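Local coordinates for serine protease pet (Escherichia coli, PDB 4OM9), which is a secreted autotransporter enterotoxin of enteroaggregative strains, a serine protease that probably acts by cleaving host proteins such as alpha-fodrin, at residues 53-67 with 73-85. Numbering follows the deposited sequence.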
ATOM      1  N   ALA A  53     -14.412  10.076  21.098  1.00 25.72           N
ATOM      2  CA  ALA A  53     -14.390   9.505  22.443  1.00 26.20           C
ATOM      3  C   ALA A  53     -13.100   9.869  23.184  1.00 24.86           C
ATOM      4  O   ALA A  53     -12.022   9.891  22.589  1.00 24.77           O
ATOM      5  CB  ALA A  53     -14.555   7.963  22.386  1.00 25.67           C
ATOM      6  N   THR A  54     -13.222  10.172  24.476  1.00 25.79           N
ATOM      7  CA  THR A  54     -12.058  10.276  25.343  1.00 25.09           C
ATOM      8  C   THR A  54     -11.316   8.943  25.387  1.00 24.31           C
ATOM      9  O   THR A  54     -11.928   7.889  25.271  1.00 24.58           O
ATOM     10  CB  THR A  54     -12.454  10.654  26.780  1.00 25.26           C
ATOM     11  OG1 THR A  54     -13.358   9.663  27.295  1.00 26.64           O
ATOM     12  CG2 THR A  54     -13.141  12.051  26.837  1.00 25.62           C
ATOM     13  N   ALA A  55     -10.003   9.002  25.587  1.00 30.89           N
ATOM     14  CA  ALA A  55      -9.167   7.819  25.764  1.00 29.68           C
ATOM     15  C   ALA A  55      -9.789   6.819  26.725  1.00 31.25           C
ATOM     16  O   ALA A  55      -9.767   5.614  26.476  1.00 31.90           O
ATOM     17  CB  ALA A  55      -7.806   8.217  26.259  1.00 28.64           C
ATOM     18  N   ASN A  56     -10.361   7.308  27.819  1.00 25.12           N
ATOM     19  CA  ASN A  56     -10.917   6.402  28.808  1.00 28.52           C
ATOM     20  C   ASN A  56     -12.395   6.084  28.533  1.00 29.27           C
ATOM     21  O   ASN A  56     -13.026   5.338  29.272  1.00 26.15           O
ATOM     22  CB  ASN A  56     -10.728   6.969  30.218  1.00 26.33           C
ATOM     23  CG  ASN A  56     -11.721   8.046  30.552  1.00 26.69           C
ATOM     24  OD1 ASN A  56     -12.466   8.535  29.684  1.00 26.63           O
ATOM     25  ND2 ASN A  56     -11.731   8.454  31.830  1.00 28.24           N
ATOM     26  N   GLY A  57     -12.945   6.695  27.488  1.00 28.95           N
ATOM     27  CA  GLY A  57     -14.304   6.422  27.075  1.00 26.00           C
ATOM     28  C   GLY A  57     -15.428   7.130  27.822  1.00 28.29           C
ATOM     29  O   GLY A  57     -16.565   7.109  27.352  1.00 30.51           O
ATOM     30  N   ALA A  58     -15.133   7.791  28.943  1.00 31.39           N
ATOM     31  CA  ALA A  58     -16.218   8.268  29.779  1.00 34.97           C
ATOM     32  C   ALA A  58     -16.845   9.575  29.274  1.00 34.14           C
ATOM     33  O   ALA A  58     -17.883  10.005  29.778  1.00 31.69           O
ATOM     34  CB  ALA A  58     -15.748   8.422  31.210  1.00 35.71           C
ATOM     35  N   ALA A  59     -16.249  10.194  28.265  1.00 27.66           N
ATOM     36  CA  ALA A  59     -16.868  11.382  27.692  1.00 27.42           C
ATOM     37  C   ALA A  59     -16.636  11.417  26.198  1.00 27.52           C
ATOM     38  O   ALA A  59     -15.833  10.663  25.688  1.00 27.79           O
ATOM     39  CB  ALA A  59     -16.321  12.693  28.366  1.00 26.48           C
ATOM     40  N   THR A  60     -17.334  12.319  25.519  1.00 30.69           N
ATOM     41  CA  THR A  60     -17.265  12.471  24.078  1.00 31.52           C
ATOM     42  C   THR A  60     -17.097  13.933  23.648  1.00 32.18           C
ATOM     43  O   THR A  60     -17.935  14.774  23.989  1.00 29.94           O
ATOM     44  CB  THR A  60     -18.534  11.935  23.414  1.00 31.08           C
ATOM     45  OG1 THR A  60     -18.709  10.569  23.783  1.00 31.40           O
ATOM     46  CG2 THR A  60     -18.432  12.049  21.904  1.00 31.33           C
ATOM     47  N   SER A  61     -16.064  14.209  22.854  1.00 29.27           N
ATOM     48  CA  SER A  61     -15.843  15.550  22.340  1.00 29.41           C
ATOM     49  C   SER A  61     -16.952  15.965  21.392  1.00 29.41           C
ATOM     50  O   SER A  61     -17.429  15.170  20.591  1.00 29.22           O
ATOM     51  CB  SER A  61     -14.493  15.671  21.613  1.00 29.43           C
ATOM     52  OG  SER A  61     -14.472  16.848  20.820  1.00 29.66           O
ATOM     53  N   ILE A  62     -17.328  17.236  21.468  1.00 29.74           N
ATOM     54  CA  ILE A  62     -18.435  17.766  20.689  1.00 31.50           C
ATOM     55  C   ILE A  62     -17.864  18.904  19.817  1.00 31.06           C
ATOM     56  O   ILE A  62     -18.572  19.649  19.136  1.00 32.75           O
ATOM     57  CB  ILE A  62     -19.602  18.120  21.680  1.00 31.74           C
ATOM     58  CG1 ILE A  62     -20.656  17.037  21.582  1.00 30.19           C
ATOM     59  CG2 ILE A  62     -20.222  19.512  21.562  1.00 32.61           C
ATOM     60  CD1 ILE A  62     -20.137  15.758  22.093  1.00 34.10           C
ATOM     61  N   GLY A  63     -16.535  18.950  19.779  1.00 30.30           N
ATOM     62  CA  GLY A  63     -15.809  19.923  18.987  1.00 30.75           C
ATOM     63  C   GLY A  63     -15.407  21.124  19.813  1.00 31.22           C
ATOM     64  O   GLY A  63     -16.154  21.575  20.680  1.00 31.40           O
ATOM     65  N   GLY A  64     -14.216  21.639  19.528  1.00 31.53           N
ATOM     66  CA  GLY A  64     -13.716  22.855  20.138  1.00 32.15           C
ATOM     67  C   GLY A  64     -13.406  22.599  21.595  1.00 32.00           C
ATOM     68  O   GLY A  64     -12.763  21.616  21.945  1.00 31.57           O
ATOM     69  N   ALA A  65     -13.886  23.478  22.466  1.00 32.48           N
ATOM     70  CA  ALA A  65     -13.616  23.301  23.882  1.00 32.54           C
ATOM     71  C   ALA A  65     -14.706  22.507  24.596  1.00 32.20           C
ATOM     72  O   ALA A  65     -14.718  22.472  25.817  1.00 32.45           O
ATOM     73  CB  ALA A  65     -13.432  24.666  24.566  1.00 33.44           C
ATOM     74  N   TYR A  66     -15.605  21.870  23.854  1.00 31.74           N
ATOM     75  CA  TYR A  66     -16.778  21.230  24.478  1.00 31.56           C
ATOM     76  C   TYR A  66     -16.843  19.708  24.362  1.00 30.91           C
ATOM     77  O   TYR A  66     -16.358  19.096  23.395  1.00 30.51           O
ATOM     78  CB  TYR A  66     -18.065  21.836  23.909  1.00 31.82           C
ATOM     79  CG  TYR A  66     -18.170  23.322  24.202  1.00 32.89           C
ATOM     80  CD1 TYR A  66     -18.400  23.779  25.496  1.00 33.18           C
ATOM     81  CD2 TYR A  66     -18.008  24.262  23.194  1.00 33.07           C
ATOM     82  CE1 TYR A  66     -18.485  25.133  25.773  1.00 35.33           C
ATOM     83  CE2 TYR A  66     -18.082  25.608  23.459  1.00 33.97           C
ATOM     84  CZ  TYR A  66     -18.334  26.049  24.750  1.00 34.46           C
ATOM     85  OH  TYR A  66     -18.414  27.405  24.998  1.00 35.49           O
ATOM     86  N   ALA A  67     -17.421  19.118  25.398  1.00 30.95           N
ATOM     87  CA  ALA A  67     -17.590  17.688  25.529  1.00 30.55           C
ATOM     88  C   ALA A  67     -18.881  17.411  26.295  1.00 30.78           C
ATOM     89  O   ALA A  67     -19.404  18.273  27.016  1.00 31.31           O
ATOM     90  CB  ALA A  67     -16.421  17.068  26.233  1.00 30.59           C
ATOM     91  N   ASN A  73     -21.194  11.472  36.903  1.00 76.58           N
ATOM     92  CA  ASN A  73     -19.800  11.117  36.674  1.00 78.66           C
ATOM     93  C   ASN A  73     -18.873  12.104  37.380  1.00 81.49           C
ATOM     94  O   ASN A  73     -17.653  11.933  37.386  1.00 85.47           O
ATOM     95  CB  ASN A  73     -19.484  11.072  35.178  1.00 73.34           C
ATOM     96  CG  ASN A  73     -19.246   9.656  34.675  1.00 73.29           C
ATOM     97  OD1 ASN A  73     -19.522   8.681  35.376  1.00 74.56           O
ATOM     98  ND2 ASN A  73     -18.730   9.539  33.452  1.00 59.85           N
ATOM     99  N   ALA A  74     -19.462  13.142  37.966  1.00 84.86           N
ATOM    100  CA  ALA A  74     -18.710  14.083  38.782  1.00 89.89           C
ATOM    101  C   ALA A  74     -18.198  13.381  40.034  1.00 94.62           C
ATOM    102  O   ALA A  74     -17.062  13.593  40.456  1.00104.03           O
ATOM    103  CB  ALA A  74     -19.570  15.279  39.150  1.00 86.63           C
ATOM    104  N   LYS A  75     -19.046  12.536  40.614  1.00 75.60           N
ATOM    105  CA  LYS A  75     -18.695  11.755  41.799  1.00 80.59           C
ATOM    106  C   LYS A  75     -17.598  10.734  41.501  1.00 83.94           C
ATOM    107  O   LYS A  75     -16.747  10.450  42.348  1.00 84.12           O
ATOM    108  CB  LYS A  75     -19.930  11.038  42.349  1.00 80.97           C
ATOM    109  CG  LYS A  75     -21.160  11.924  42.469  1.00 81.66           C
ATOM    110  CD  LYS A  75     -22.327  11.182  43.113  1.00 86.84           C
ATOM    111  CE  LYS A  75     -22.671   9.911  42.352  1.00 84.90           C
ATOM    112  NZ  LYS A  75     -23.988   9.349  42.771  1.00 80.69           N
ATOM    113  N   ASN A  76     -17.635  10.176  40.294  1.00105.58           N
ATOM    114  CA  ASN A  76     -16.620   9.233  39.846  1.00104.37           C
ATOM    115  C   ASN A  76     -15.232   9.858  39.918  1.00106.41           C
ATOM    116  O   ASN A  76     -15.093  11.081  39.806  1.00103.62           O
ATOM    117  CB  ASN A  76     -16.914   8.761  38.418  1.00 98.20           C
ATOM    118  CG  ASN A  76     -18.138   7.864  38.335  1.00 98.71           C
ATOM    119  OD1 ASN A  76     -18.960   7.825  39.252  1.00106.23           O
ATOM    120  ND2 ASN A  76     -18.262   7.135  37.231  1.00 96.21           N
ATOM    121  N   LYS A  77     -14.215   9.020  40.122  1.00109.11           N
ATOM    122  CA  LYS A  77     -12.824   9.473  40.174  1.00113.57           C
ATOM    123  C   LYS A  77     -12.508  10.253  38.908  1.00107.77           C
ATOM    124  O   LYS A  77     -11.902   9.726  37.970  1.00105.21           O
ATOM    125  CB  LYS A  77     -11.870   8.286  40.340  1.00117.22           C
ATOM    126  CG  LYS A  77     -10.406   8.669  40.528  1.00121.45           C
ATOM    127  CD  LYS A  77     -10.229   9.659  41.667  1.00121.64           C
ATOM    128  CE  LYS A  77      -8.763   9.840  42.006  1.00117.60           C
ATOM    129  NZ  LYS A  77      -8.157   8.563  42.466  1.00112.17           N
ATOM    130  N   SER A  78     -12.937  11.512  38.895  1.00 98.15           N
ATOM    131  CA  SER A  78     -13.032  12.292  37.669  1.00 86.97           C
ATOM    132  C   SER A  78     -13.833  11.538  36.614  1.00 89.91           C
ATOM    133  O   SER A  78     -14.970  11.911  36.309  1.00 89.76           O
ATOM    134  CB  SER A  78     -11.655  12.635  37.118  1.00 79.05           C
ATOM    135  OG  SER A  78     -11.761  13.053  35.771  1.00 72.87           O
ATOM    136  N   SER A  79     -13.223  10.486  36.059  1.00 61.09           N
ATOM    137  CA  SER A  79     -13.746   9.747  34.909  1.00 48.43           C
ATOM    138  C   SER A  79     -13.932  10.651  33.693  1.00 46.72           C
ATOM    139  O   SER A  79     -13.584  10.262  32.577  1.00 41.36           O
ATOM    140  CB  SER A  79     -15.068   9.053  35.244  1.00 53.19           C
ATOM    141  OG  SER A  79     -16.136   9.983  35.261  1.00 53.43           O
ATOM    142  N   ALA A  80     -14.481  11.848  33.911  1.00 43.10           N
ATOM    143  CA  ALA A  80     -14.763  12.788  32.831  1.00 40.08           C
ATOM    144  C   ALA A  80     -14.301  14.222  33.121  1.00 34.07           C
ATOM    145  O   ALA A  80     -14.378  15.066  32.241  1.00 33.47           O
ATOM    146  CB  ALA A  80     -16.255  12.778  32.506  1.00 33.47           C
ATOM    147  N   ASN A  81     -13.824  14.499  34.331  1.00 35.08           N
ATOM    148  CA  ASN A  81     -13.258  15.823  34.635  1.00 37.46           C
ATOM    149  C   ASN A  81     -11.867  16.023  33.994  1.00 35.88           C
ATOM    150  O   ASN A  81     -11.445  17.142  33.764  1.00 35.52           O
ATOM    151  CB  ASN A  81     -13.170  16.049  36.159  1.00 40.42           C
ATOM    152  CG  ASN A  81     -14.526  16.431  36.787  1.00 40.54           C
ATOM    153  OD1 ASN A  81     -14.705  17.558  37.261  1.00 48.59           O
ATOM    154  ND2 ASN A  81     -15.474  15.504  36.781  1.00 40.59           N
ATOM    155  N   TYR A  82     -11.165  14.927  33.728  1.00 42.39           N
ATOM    156  CA  TYR A  82      -9.827  14.958  33.148  1.00 43.89           C
ATOM    157  C   TYR A  82      -9.849  14.141  31.862  1.00 35.48           C
ATOM    158  O   TYR A  82     -10.051  12.934  31.886  1.00 38.19           O
ATOM    159  CB  TYR A  82      -8.789  14.402  34.132  1.00 48.36           C
ATOM    160  CG  TYR A  82      -8.856  15.032  35.512  1.00 62.41           C
ATOM    161  CD1 TYR A  82      -9.107  16.385  35.665  1.00 60.91           C
ATOM    162  CD2 TYR A  82      -8.679  14.267  36.660  1.00 66.82           C
ATOM    163  CE1 TYR A  82      -9.171  16.968  36.918  1.00 74.02           C
ATOM    164  CE2 TYR A  82      -8.741  14.837  37.918  1.00 65.66           C
ATOM    165  CZ  TYR A  82      -8.985  16.192  38.044  1.00 74.90           C
ATOM    166  OH  TYR A  82      -9.050  16.783  39.292  1.00 78.85           O
ATOM    167  N   GLN A  83      -9.679  14.811  30.736  1.00 33.29           N
ATOM    168  CA  GLN A  83      -9.868  14.158  29.453  1.00 32.47           C
ATOM    169  C   GLN A  83      -8.590  14.132  28.640  1.00 32.38           C
ATOM    170  O   GLN A  83      -7.867  15.137  28.540  1.00 32.60           O
ATOM    171  CB  GLN A  83     -10.985  14.847  28.672  1.00 31.84           C
ATOM    172  CG  GLN A  83     -12.252  14.922  29.478  1.00 32.03           C
ATOM    173  CD  GLN A  83     -13.440  15.383  28.680  1.00 31.50           C
ATOM    174  OE1 GLN A  83     -13.339  15.635  27.476  1.00 30.99           O
ATOM    175  NE2 GLN A  83     -14.584  15.510  29.351  1.00 31.73           N
ATOM    176  N   THR A  84      -8.319  12.970  28.067  1.00 32.18           N
ATOM    177  CA  THR A  84      -7.183  12.788  27.192  1.00 32.15           C
ATOM    178  C   THR A  84      -7.642  12.482  25.778  1.00 31.45           C
ATOM    179  O   THR A  84      -8.445  11.570  25.560  1.00 31.17           O
ATOM    180  CB  THR A  84      -6.283  11.652  27.672  1.00 32.77           C
ATOM    181  OG1 THR A  84      -5.653  12.030  28.892  1.00 35.99           O
ATOM    182  CG2 THR A  84      -5.209  11.332  26.628  1.00 32.76           C
ATOM    183  N   TYR A  85      -7.149  13.270  24.828  1.00 31.29           N
ATOM    184  CA  TYR A  85      -7.258  12.925  23.423  1.00 30.89           C
ATOM    185  C   TYR A  85      -5.842  12.961  22.851  1.00 33.76           C
ATOM    186  O   TYR A  85      -5.125  13.966  23.027  1.00 36.62           O
ATOM    187  CB  TYR A  85      -8.170  13.881  22.665  1.00 30.49           C
ATOM    188  CG  TYR A  85      -9.552  14.099  23.257  1.00 30.29           C
ATOM    189  CD1 TYR A  85      -9.754  15.014  24.284  1.00 30.50           C
ATOM    190  CD2 TYR A  85     -10.663  13.419  22.763  1.00 29.98           C
ATOM    191  CE1 TYR A  85     -11.019  15.235  24.812  1.00 30.39           C
ATOM    192  CE2 TYR A  85     -11.930  13.633  23.289  1.00 29.71           C
ATOM    193  CZ  TYR A  85     -12.099  14.549  24.315  1.00 29.99           C
ATOM    194  OH  TYR A  85     -13.359  14.777  24.847  1.00 29.97           O
TER
HETATM  195  O   HOH W   1     -10.019  10.325  28.743  1.00 30.72           O
HETATM  196  O   HOH W   2     -11.880  11.504  30.236  1.00 30.72           O
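Ala55 N donates a hydrogen bond (3.0 Å) to Thr84 O, joining the type I turn of Thr54–Gly57 to strand 82-85, while water 1 accepts from both Asn56 N and Thr84 N. Asn56 makes the second direct bond: its ND2 reaches Ser79 O at 2.7 Å, with the acceptor in the amide plane. Its CG lies between the backbone N and the carbonyl carbon (chi1 78°), which keeps OD1 near the following backbone, where it takes the N-H of Ala58 in an Asx turn, closing its own loop while gripping the next. Beside it, the methyl of Ala58 sits 3.2 Å from Ser79 O, with room for little more. Thr54 splits its work: OG1 accepts from Ala59 N, and CG2 packs obliquely against Gln83 and Tyr85, 3.4 Å from Tyr85 OH. The end of the extended Gln83 abuts two methyls, NE2 3.5 Å from Ala59 CB and OE1 3.6 Å from Ala67 CB. NE2 donates in plane to Ala80 O, and OE1 receives the Tyr85 hydroxyl at 2.8 Å; Gln105 also bonds Ala80 O. Tyr85 OH touches Ser61 CB (3.5 Å), and with the turn's bond to Thr84 this packing brings the outermost strands of a five-stranded antiparallel sheet in the chymotrypsin-like domain near each other. Bonds at both ends of the buried Gln83 amide should fix its flip, so small methyls pack round a defined hydrogen-bond network.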